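Side-chain contacts in stringent starvation protein A homolog (PDB 3LYK), which probably forms an equimolar complex with the RNA polymerase holoenzyme but not with the core enzyme, and belongs to the glutathione S-transferase superfamily: residues E73-D76 against E77-H81; K94-L97 against L98-R101; Q140-P143 against Y144-E148; F150-V153 against D154-V157. All blocks are in the same frame, centred on the assembly; numbering follows the deposited sequence.

Interaction 1 (E73-D76 against E77-H81)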
loop_
_atom_site.group_PDB
_atom_site.type_symbol
_atom_site.label_atom_id
_atom_site.label_comp_id
_atom_site.label_asym_id
_atom_site.label_seq_id
_atom_site.Cartn_x
_atom_site.Cartn_y
_atom_site.Cartn_z
ATOM N N GLU B 73 2.870 -8.965 3.368
ATOM C CA GLU B 73 1.758 -9.186 4.288
ATOM C C GLU B 73 1.110 -10.527 4.055
ATOM O O GLU B 73 0.766 -11.190 5.001
ATOM C CB GLU B 73 0.741 -8.025 4.251
ATOM C CG GLU B 73 1.317 -6.770 5.005
ATOM C CD GLU B 73 0.218 -5.884 5.678
ATOM O OE1 GLU B 73 -0.681 -6.456 6.383
ATOM O OE2 GLU B 73 0.290 -4.627 5.502
ATOM N N TYR B 74 0.955 -10.940 2.801
ATOM C CA TYR B 74 0.516 -12.302 2.528
ATOM C C TYR B 74 1.377 -13.371 3.232
ATOM O O TYR B 74 0.857 -14.343 3.839
ATOM C CB TYR B 74 0.505 -12.526 1.011
ATOM C CG TYR B 74 0.374 -14.001 0.602
ATOM C CD1 TYR B 74 -0.843 -14.685 0.761
ATOM C CD2 TYR B 74 1.472 -14.712 0.076
ATOM C CE1 TYR B 74 -0.976 -16.059 0.408
ATOM C CE2 TYR B 74 1.348 -16.050 -0.269
ATOM C CZ TYR B 74 0.124 -16.715 -0.108
ATOM O OH TYR B 74 -0.004 -18.030 -0.471
ATOM N N LEU B 75 2.698 -13.208 3.157
ATOM C CA LEU B 75 3.588 -14.240 3.746
ATOM C C LEU B 75 3.470 -14.200 5.272
ATOM O O LEU B 75 3.424 -15.263 5.914
ATOM C CB LEU B 75 5.039 -14.007 3.314
ATOM C CG LEU B 75 5.309 -14.275 1.846
ATOM C CD1 LEU B 75 6.688 -13.752 1.381
ATOM C CD2 LEU B 75 5.150 -15.786 1.490
ATOM N N ASP B 76 3.425 -12.998 5.866
ATOM C CA ASP B 76 3.293 -12.892 7.297
ATOM C C ASP B 76 1.965 -13.489 7.797
ATOM O O ASP B 76 1.937 -14.100 8.881
ATOM C CB ASP B 76 3.393 -11.435 7.768
ATOM C CG ASP B 76 3.662 -11.325 9.267
ATOM O OD1 ASP B 76 4.676 -11.931 9.753
ATOM O OD2 ASP B 76 2.879 -10.616 9.989
ATOM N N GLU B 77 0.874 -13.288 7.041
ATOM C CA GLU B 77 -0.436 -13.887 7.393
ATOM C C GLU B 77 -0.471 -15.400 7.152
ATOM O O GLU B 77 -0.987 -16.160 7.968
ATOM C CB GLU B 77 -1.605 -13.178 6.659
ATOM C CG GLU B 77 -1.751 -11.694 7.070
ATOM C CD GLU B 77 -2.775 -10.883 6.227
ATOM O OE1 GLU B 77 -3.431 -11.434 5.299
ATOM O OE2 GLU B 77 -2.923 -9.682 6.510
ATOM N N ARG B 78 0.059 -15.862 6.034
ATOM C CA ARG B 78 0.008 -17.296 5.783
ATOM C C ARG B 78 0.971 -18.107 6.692
ATOM O O ARG B 78 0.622 -19.195 7.157
ATOM C CB ARG B 78 0.335 -17.598 4.346
ATOM C CG ARG B 78 0.270 -19.117 4.050
ATOM C CD ARG B 78 0.184 -19.351 2.570
ATOM N NE ARG B 78 0.413 -20.755 2.238
ATOM C CZ ARG B 78 0.949 -21.193 1.087
ATOM N NH1 ARG B 78 1.131 -22.505 0.897
ATOM N NH2 ARG B 78 1.346 -20.343 0.129
ATOM N N PHE B 79 2.149 -17.548 6.972
ATOM C CA PHE B 79 3.205 -18.192 7.750
ATOM C C PHE B 79 3.482 -17.376 9.007
ATOM O O PHE B 79 4.351 -16.501 9.002
ATOM C CB PHE B 79 4.491 -18.320 6.890
ATOM C CG PHE B 79 4.272 -19.088 5.608
ATOM C CD1 PHE B 79 4.035 -20.464 5.643
ATOM C CD2 PHE B 79 4.260 -18.427 4.379
ATOM C CE1 PHE B 79 3.800 -21.201 4.437
ATOM C CE2 PHE B 79 4.045 -19.143 3.167
ATOM C CZ PHE B 79 3.809 -20.538 3.192
ATOM N N PRO B 80 2.727 -17.651 10.098
ATOM C CA PRO B 80 2.777 -16.810 11.268
ATOM C C PRO B 80 4.120 -16.751 11.982
ATOM O O PRO B 80 4.390 -15.746 12.601
ATOM C CB PRO B 80 1.685 -17.411 12.199
ATOM C CG PRO B 80 0.772 -18.179 11.255
ATOM C CD PRO B 80 1.710 -18.725 10.223
ATOM N N HIS B 81 4.936 -17.794 11.911
ATOM C CA HIS B 81 6.171 -17.877 12.710
ATOM C C HIS B 81 7.438 -17.704 11.889
ATOM O O HIS B 81 7.543 -18.270 10.791
ATOM C CB HIS B 81 6.208 -19.179 13.537
ATOM C CG HIS B 81 4.990 -19.340 14.389
ATOM N ND1 HIS B 81 4.049 -20.334 14.176
ATOM C CD2 HIS B 81 4.507 -18.573 15.406
ATOM C CE1 HIS B 81 3.061 -20.194 15.048
ATOM N NE2 HIS B 81 3.309 -19.130 15.801
HETATM O O HOH W 1 -1.029 -8.536 7.960
#
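Arg78 reaches back along its helix to Tyr74, one turn earlier. CB sits 3.3 Å from Tyr74 O, the carbonyl that also accepts the backbone N-H of Arg78. CG lies over one face of the Phe79 ring, 3.8 Å above its plane. With CG anti to the backbone N (chi1 -179°) and the chain extended to NE, the arginine runs beside the tyrosine in the same direction, and CD comes within 3.3 Å of Tyr74 OH. At the tip NH2 donates to that hydroxyl over 2.7 Å, a bent bond (133°) with the oxygen tilted out of the guanidinium plane; NH2 also forms a salt bridge with Asp60. Phe79 CZ covers one guanidinium face, and Leu75 CD2 meets the edge of the Phe79 ring, 3.9 Å from Phe79 CE2. One water donates to both Glu73 OE1 and Glu77 OE2, 2.6 Å from each. Glu73 pairs with Arg96 of its own chain and Glu77 with Arg92 and Arg96 of the second subunit, which would offset the like charges. Tyr74-Arg78, Glu73-Glu77 and Leu75-Phe79 are i to i+4 contacts at the C-terminal end of helix 68-78, the closing helix of a GST thioredoxin-like domain, at the dimer interface.

Interaction 2 (K94-L97 against L98-R101); sequences KDRL and LMLR
Lys94 O accepts from Leu98 N over 2.9 Å, nearly straight at 164°, and the bonds Asp95 to Met99, Arg96 to Leu100 and Leu97 to Arg101 repeat the i to i+4 pattern, with 3.0 Å between Arg96 O and Leu100 N. These four backbone bonds are the polar link between the two halves, since the charged side chains turn to other partners. Arg96 NH2 bridges Glu73 of its own chain and Glu77 of the second subunit, Asp95 OD1 accepts from Asn147 ND2, and Arg101 NE is hydrogen-bonded to Tyr52 OH of the second subunit. Packing follows outside this core. Met99, a selenomethionine, runs straight as far as SE and then bends (chi3 -94°), which folds its methyl back over the preceding turn: CE lies 3.2 Å from Asp95 O and 3.8 Å from Asp95 CB. Its CG also approaches Asp95 O, at 3.3 Å. Arg101 uses the aliphatic base of its chain in the same manner, CG resting 3.3 Å from Leu97 O. The leucines are looser, with Leu97 CD1 and Leu100 CD2 4.3 Å apart. The chemistry thus divides the labour: main-chain bonds, and contacts of side-chain carbons with carbonyl oxygens and with each other, hold this piece of helix 89-115 together locally, while Arg96 reaches the N-terminal domain and the second subunit, Arg101 the second subunit, and Asp95 the loop 140-148.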
loop_
_atom_site.group_PDB
_atom_site.type_symbol
_atom_site.label_atom_id
_atom_site.label_comp_id
_atom_site.label_asym_id
_atom_site.label_seq_id
_atom_site.Cartn_x
_atom_site.Cartn_y
_atom_site.Cartn_z
ATOM N N LYS B 94 0.997 2.013 13.091
ATOM C CA LYS B 94 2.249 2.805 13.140
ATOM C C LYS B 94 3.341 2.198 12.269
ATOM O O LYS B 94 4.007 2.918 11.557
ATOM C CB LYS B 94 2.739 3.023 14.564
ATOM C CG LYS B 94 1.660 3.717 15.366
ATOM C CD LYS B 94 2.159 4.888 16.161
ATOM C CE LYS B 94 2.012 4.567 17.600
ATOM N NZ LYS B 94 2.266 3.119 17.618
ATOM N N ASP B 95 3.484 0.873 12.287
ATOM C CA ASP B 95 4.485 0.214 11.414
ATOM C C ASP B 95 4.191 0.399 9.945
ATOM O O ASP B 95 5.114 0.606 9.131
ATOM C CB ASP B 95 4.583 -1.276 11.732
ATOM C CG ASP B 95 5.313 -1.522 13.035
ATOM O OD1 ASP B 95 5.865 -0.541 13.598
ATOM O OD2 ASP B 95 5.338 -2.672 13.499
ATOM N N ARG B 96 2.913 0.291 9.584
ATOM C CA ARG B 96 2.509 0.524 8.203
ATOM C C ARG B 96 2.826 1.940 7.749
ATOM O O ARG B 96 3.249 2.172 6.594
ATOM C CB ARG B 96 1.010 0.220 8.000
ATOM C CG ARG B 96 0.685 -1.300 7.919
ATOM C CD ARG B 96 -0.696 -1.531 7.379
ATOM N NE ARG B 96 -1.008 -2.955 7.369
ATOM C CZ ARG B 96 -1.840 -3.549 8.226
ATOM N NH1 ARG B 96 -2.466 -2.832 9.177
ATOM N NH2 ARG B 96 -2.073 -4.860 8.119
ATOM N N LEU B 97 2.563 2.903 8.634
ATOM C CA LEU B 97 2.784 4.312 8.282
ATOM C C LEU B 97 4.294 4.598 8.134
ATOM O O LEU B 97 4.728 5.310 7.219
ATOM C CB LEU B 97 2.175 5.226 9.343
ATOM C CG LEU B 97 2.040 6.670 8.839
ATOM C CD1 LEU B 97 1.137 6.731 7.637
ATOM C CD2 LEU B 97 1.531 7.627 9.930
ATOM N N LEU B 98 5.075 4.010 9.036
ATOM C CA LEU B 98 6.542 4.077 8.982
ATOM C C LEU B 98 7.083 3.536 7.664
ATOM O O LEU B 98 7.919 4.163 7.016
ATOM C CB LEU B 98 7.093 3.273 10.157
ATOM C CG LEU B 98 8.409 3.580 10.824
ATOM C CD1 LEU B 98 8.672 5.086 10.794
ATOM C CD2 LEU B 98 8.264 3.101 12.259
HETATM N N MSE B 99 6.532 2.411 7.221
HETATM C CA MSE B 99 6.937 1.799 5.976
HETATM C C MSE B 99 6.646 2.675 4.797
HETATM O O MSE B 99 7.506 2.871 3.914
HETATM C CB MSE B 99 6.273 0.414 5.816
HETATM C CG MSE B 99 6.978 -0.651 6.712
HETATM SE SE MSE B 99 6.088 -2.405 6.598
HETATM C CE MSE B 99 4.842 -2.435 8.073
ATOM N N LEU B 100 5.417 3.202 4.762
ATOM C CA LEU B 100 5.008 4.083 3.696
ATOM C C LEU B 100 5.955 5.276 3.605
ATOM O O LEU B 100 6.341 5.673 2.497
ATOM C CB LEU B 100 3.595 4.611 3.927
ATOM C CG LEU B 100 3.176 5.726 2.955
ATOM C CD1 LEU B 100 2.997 5.151 1.576
ATOM C CD2 LEU B 100 1.831 6.401 3.396
ATOM N N ARG B 101 6.302 5.840 4.751
ATOM C CA ARG B 101 7.153 7.022 4.790
ATOM C C ARG B 101 8.602 6.717 4.367
ATOM O O ARG B 101 9.229 7.526 3.666
ATOM C CB ARG B 101 7.144 7.648 6.172
ATOM C CG ARG B 101 5.790 8.350 6.513
ATOM C CD ARG B 101 5.765 8.897 7.915
ATOM N NE ARG B 101 6.970 9.668 8.184
ATOM C CZ ARG B 101 7.744 9.516 9.252
ATOM N NH1 ARG B 101 7.414 8.651 10.199
ATOM N NH2 ARG B 101 8.855 10.237 9.379
#

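Interaction 3 (Q140-P143 against Y144-E148)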
loop_
_atom_site.group_PDB
_atom_site.type_symbol
_atom_site.label_atom_id
_atom_site.label_comp_id
_atom_site.label_asym_id
_atom_site.label_seq_id
_atom_site.Cartn_x
_atom_site.Cartn_y
_atom_site.Cartn_z
ATOM N N GLN B 140 18.659 4.563 20.861
ATOM C CA GLN B 140 18.942 4.657 22.301
ATOM C C GLN B 140 17.785 4.065 23.130
ATOM O O GLN B 140 17.903 3.851 24.342
ATOM C CB GLN B 140 19.249 6.110 22.714
ATOM C CG GLN B 140 18.019 6.971 23.041
ATOM C CD GLN B 140 18.345 8.461 23.139
ATOM O OE1 GLN B 140 18.850 9.068 22.185
ATOM N NE2 GLN B 140 18.040 9.062 24.294
ATOM N N GLN B 141 16.671 3.795 22.449
ATOM C CA GLN B 141 15.487 3.207 23.075
ATOM C C GLN B 141 15.293 1.756 22.658
ATOM O O GLN B 141 15.075 0.890 23.516
ATOM C CB GLN B 141 14.230 4.049 22.771
ATOM C CG GLN B 141 14.226 4.734 21.377
ATOM C CD GLN B 141 13.364 6.031 21.302
ATOM O OE1 GLN B 141 13.043 6.521 20.204
ATOM N NE2 GLN B 141 13.005 6.585 22.468
HETATM N N MSE B 142 15.377 1.475 21.353
HETATM C CA MSE B 142 15.038 0.121 20.869
HETATM C C MSE B 142 16.030 -0.438 19.859
HETATM O O MSE B 142 16.527 0.309 19.043
HETATM C CB MSE B 142 13.616 0.114 20.310
HETATM C CG MSE B 142 12.572 0.357 21.389
HETATM SE SE MSE B 142 10.796 0.367 20.619
HETATM C CE MSE B 142 10.776 2.202 19.945
ATOM N N PRO B 143 16.310 -1.753 19.915
ATOM C CA PRO B 143 17.339 -2.300 19.015
ATOM C C PRO B 143 16.935 -2.430 17.535
ATOM O O PRO B 143 17.812 -2.386 16.687
ATOM C CB PRO B 143 17.660 -3.674 19.613
ATOM C CG PRO B 143 16.447 -4.054 20.422
ATOM C CD PRO B 143 15.822 -2.754 20.888
ATOM N N TYR B 144 15.646 -2.596 17.222
ATOM C CA TYR B 144 15.212 -2.614 15.816
ATOM C C TYR B 144 14.513 -1.327 15.491
ATOM O O TYR B 144 14.383 -0.489 16.364
ATOM C CB TYR B 144 14.396 -3.860 15.492
ATOM C CG TYR B 144 15.252 -5.081 15.636
ATOM C CD1 TYR B 144 16.053 -5.524 14.568
ATOM C CD2 TYR B 144 15.314 -5.765 16.846
ATOM C CE1 TYR B 144 16.865 -6.632 14.716
ATOM C CE2 TYR B 144 16.116 -6.878 17.000
ATOM C CZ TYR B 144 16.898 -7.293 15.942
ATOM O OH TYR B 144 17.683 -8.403 16.083
ATOM N N PHE B 145 14.136 -1.107 14.239
ATOM C CA PHE B 145 13.760 0.233 13.847
ATOM C C PHE B 145 12.372 0.599 14.413
ATOM O O PHE B 145 11.350 0.207 13.851
ATOM C CB PHE B 145 13.819 0.384 12.336
ATOM C CG PHE B 145 13.851 1.781 11.889
ATOM C CD1 PHE B 145 15.057 2.413 11.636
ATOM C CD2 PHE B 145 12.667 2.501 11.713
ATOM C CE1 PHE B 145 15.094 3.746 11.197
ATOM C CE2 PHE B 145 12.691 3.828 11.260
ATOM C CZ PHE B 145 13.912 4.455 11.028
HETATM N N MSE B 146 12.373 1.334 15.528
HETATM C CA MSE B 146 11.150 1.749 16.246
HETATM C C MSE B 146 10.429 0.513 16.750
HETATM O O MSE B 146 9.225 0.532 16.875
HETATM C CB MSE B 146 10.180 2.532 15.339
HETATM C CG MSE B 146 10.633 3.915 14.917
HETATM SE SE MSE B 146 10.855 5.021 16.538
HETATM C CE MSE B 146 8.986 5.616 16.828
ATOM N N ASN B 147 11.155 -0.578 16.983
ATOM C CA ASN B 147 10.547 -1.790 17.505
ATOM C C ASN B 147 11.532 -2.556 18.355
ATOM O O ASN B 147 12.755 -2.437 18.167
ATOM C CB ASN B 147 9.974 -2.692 16.382
ATOM C CG ASN B 147 8.573 -2.227 15.903
ATOM O OD1 ASN B 147 7.613 -2.284 16.666
ATOM N ND2 ASN B 147 8.474 -1.726 14.669
ATOM N N GLU B 148 10.985 -3.340 19.278
ATOM C CA GLU B 148 11.753 -4.212 20.158
ATOM C C GLU B 148 12.242 -5.449 19.427
ATOM O O GLU B 148 13.300 -5.975 19.776
ATOM C CB GLU B 148 10.881 -4.682 21.332
ATOM C CG GLU B 148 10.415 -3.564 22.257
ATOM C CD GLU B 148 11.564 -2.962 23.087
ATOM O OE1 GLU B 148 12.646 -3.598 23.190
ATOM O OE2 GLU B 148 11.375 -1.846 23.635
#
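Asn147 O, against which CB of Met142 rests at 3.4 Å, accepts the backbone N-H of Tyr144, with 3.0 Å between Asn147 O and Tyr144 N. A type II beta turn runs from Tyr144 to Asn147, with Met146 at positive phi; it is closed by the weak bond from Asn147 N to Tyr144 O, at 3.3 Å, and the bond to Asn147 O is the return bond at its base. Met142, a selenomethionine, lies along one side of this turn. Its chain is straight through CG and SE and bends at the last torsion (chi3 -81°), bringing CE against the backbone of Met146, 3.6 Å from its C; SE lies 3.8 Å from Asn147 N. Glu148 crosses this chain at about a right angle. A bend at chi2 (-70°) folds its carboxylate back, so that OE2 approaches Met142 CG at 3.4 Å while OE1 stands 4.0 Å from Pro143 CD. The proline ring also meets the backbone of Glu148, CG to O being 3.7 Å, and so packs against both ends of that residue. The proline carbonyl oxygen lies over one face of the Tyr144 ring. That oxygen accepts from Arg185 NH1, which ties the turn to helix 176-187. The whole lies in the surface loop between helices 118-134 and 152-165: Phe145 inserts among residues of helices 89-115, 152-165 and 176-187, Met146 touches Leu98 and Asn147 ND2 bonds to Asp95, both on helix 89-115.

Interaction 4 (F150-V153 against D154-V157)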
loop_
_atom_site.group_PDB
_atom_site.type_symbol
_atom_site.label_atom_id
_atom_site.label_comp_id
_atom_site.label_asym_id
_atom_site.label_seq_id
_atom_site.Cartn_x
_atom_site.Cartn_y
_atom_site.Cartn_z
ATOM N N PHE B 150 12.629 -7.722 15.502
ATOM C CA PHE B 150 12.839 -7.552 14.079
ATOM C C PHE B 150 11.497 -7.725 13.365
ATOM O O PHE B 150 10.754 -8.648 13.694
ATOM C CB PHE B 150 13.801 -8.637 13.581
ATOM C CG PHE B 150 14.098 -8.560 12.105
ATOM C CD1 PHE B 150 15.075 -7.707 11.626
ATOM C CD2 PHE B 150 13.417 -9.374 11.207
ATOM C CE1 PHE B 150 15.392 -7.658 10.272
ATOM C CE2 PHE B 150 13.720 -9.328 9.840
ATOM C CZ PHE B 150 14.707 -8.468 9.376
ATOM N N GLY B 151 11.211 -6.888 12.367
ATOM C CA GLY B 151 9.924 -7.011 11.672
ATOM C C GLY B 151 9.965 -6.424 10.290
ATOM O O GLY B 151 11.062 -6.061 9.795
ATOM N N LEU B 152 8.774 -6.280 9.681
ATOM C CA LEU B 152 8.659 -5.750 8.319
ATOM C C LEU B 152 9.275 -4.372 8.126
ATOM O O LEU B 152 9.764 -4.091 7.040
ATOM C CB LEU B 152 7.204 -5.776 7.812
ATOM C CG LEU B 152 6.514 -7.143 7.676
ATOM C CD1 LEU B 152 5.072 -6.989 7.043
ATOM C CD2 LEU B 152 7.358 -8.143 6.856
ATOM N N VAL B 153 9.229 -3.499 9.133
ATOM C CA VAL B 153 9.879 -2.169 8.988
ATOM C C VAL B 153 11.408 -2.335 8.718
ATOM O O VAL B 153 11.995 -1.658 7.858
ATOM C CB VAL B 153 9.652 -1.292 10.248
ATOM C CG1 VAL B 153 10.325 0.076 10.100
ATOM C CG2 VAL B 153 8.102 -1.118 10.530
ATOM N N ASP B 154 12.027 -3.266 9.423
ATOM C CA ASP B 154 13.455 -3.580 9.205
ATOM C C ASP B 154 13.691 -4.158 7.805
ATOM O O ASP B 154 14.743 -3.918 7.213
ATOM C CB ASP B 154 13.937 -4.536 10.295
ATOM C CG ASP B 154 13.696 -3.974 11.673
ATOM O OD1 ASP B 154 14.365 -2.976 12.036
ATOM O OD2 ASP B 154 12.776 -4.481 12.375
ATOM N N CYS B 155 12.690 -4.863 7.256
ATOM C CA CYS B 155 12.756 -5.323 5.881
ATOM C C CYS B 155 12.714 -4.162 4.892
ATOM O O CYS B 155 13.074 -4.347 3.732
ATOM C CB CYS B 155 11.658 -6.344 5.575
ATOM S SG CYS B 155 11.814 -7.811 6.643
ATOM N N TYR B 156 12.276 -2.979 5.338
ATOM C CA TYR B 156 12.379 -1.792 4.485
ATOM C C TYR B 156 13.721 -1.076 4.726
ATOM O O TYR B 156 14.324 -0.579 3.794
ATOM C CB TYR B 156 11.223 -0.773 4.742
ATOM C CG TYR B 156 9.932 -1.070 3.991
ATOM C CD1 TYR B 156 9.156 -2.184 4.329
ATOM C CD2 TYR B 156 9.485 -0.240 2.957
ATOM C CE1 TYR B 156 7.987 -2.485 3.655
ATOM C CE2 TYR B 156 8.274 -0.541 2.257
ATOM C CZ TYR B 156 7.547 -1.660 2.627
ATOM O OH TYR B 156 6.378 -2.007 1.993
ATOM N N VAL B 157 14.142 -0.961 5.981
ATOM C CA VAL B 157 15.352 -0.203 6.287
ATOM C C VAL B 157 16.645 -0.961 5.862
ATOM O O VAL B 157 17.519 -0.368 5.209
ATOM C CB VAL B 157 15.390 0.236 7.785
ATOM C CG1 VAL B 157 16.642 1.029 8.090
ATOM C CG2 VAL B 157 14.123 1.113 8.133
#
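Two first torsions bring Phe150 and Asp154 together: Phe150 carries its ring anti to the backbone N (chi1 -180°), whereas Asp154 has CG beside its own N (chi1 -56°), turning the carboxylate back toward the start of the helix. There OD2 accepts from Gly151 N over 2.9 Å through its anti lone pair. Ring and carboxylate run in opposite directions, planes nearly parallel (16° apart), and Phe150 CE1 presses on Asp154 CB at 3.4 Å. OD1 is held by Tyr182 OH and Phe145 N, so both oxygens of this buried carboxylate are bound. Farther along the ring, Phe150 CE2 meets Cys155 SG at 4.0 Å, an oblique sulfur-aromatic contact. Gly151 O accepts from Cys155 N at 3.2 Å and opens the helical bonding. In the next turn Val153 O takes two donors, Val157 N and Tyr156 N, each at 2.9 Å, the latter from well above the carbonyl plane. With Gly151 at the N-cap position, Asp154 fits the aspartate half of a capping box, glycine having no side chain for the reciprocal bond, and Phe150 with Cys155 fits the hydrophobic staple around it, as in other GST folds, where a capping box and hydrophobic staple start the corresponding helix of the C-terminal domain.

How the interactions relate
The contacts follow the chain in series, 1 to 4. Interaction 1 belongs to the thioredoxin-like N-terminal domain; the others lie in the helical C-terminal domain. Interactions 2 and 4 are closest, with centres about 10 Å apart, where Met99 of helix 89-115 packs on Leu152, Val153 and Tyr156 of helix 152-165. Interaction 3, about 11 Å from interaction 4 between centres, leans on the same helix through Phe145, whose ring packs on Val153. Interactions 1 and 2 stand about 18 Å apart between centres yet join through Glu73 and Arg96, a salt bridge between domains. Both also touch the second subunit, so the domain junction and dimer interface share charged groups.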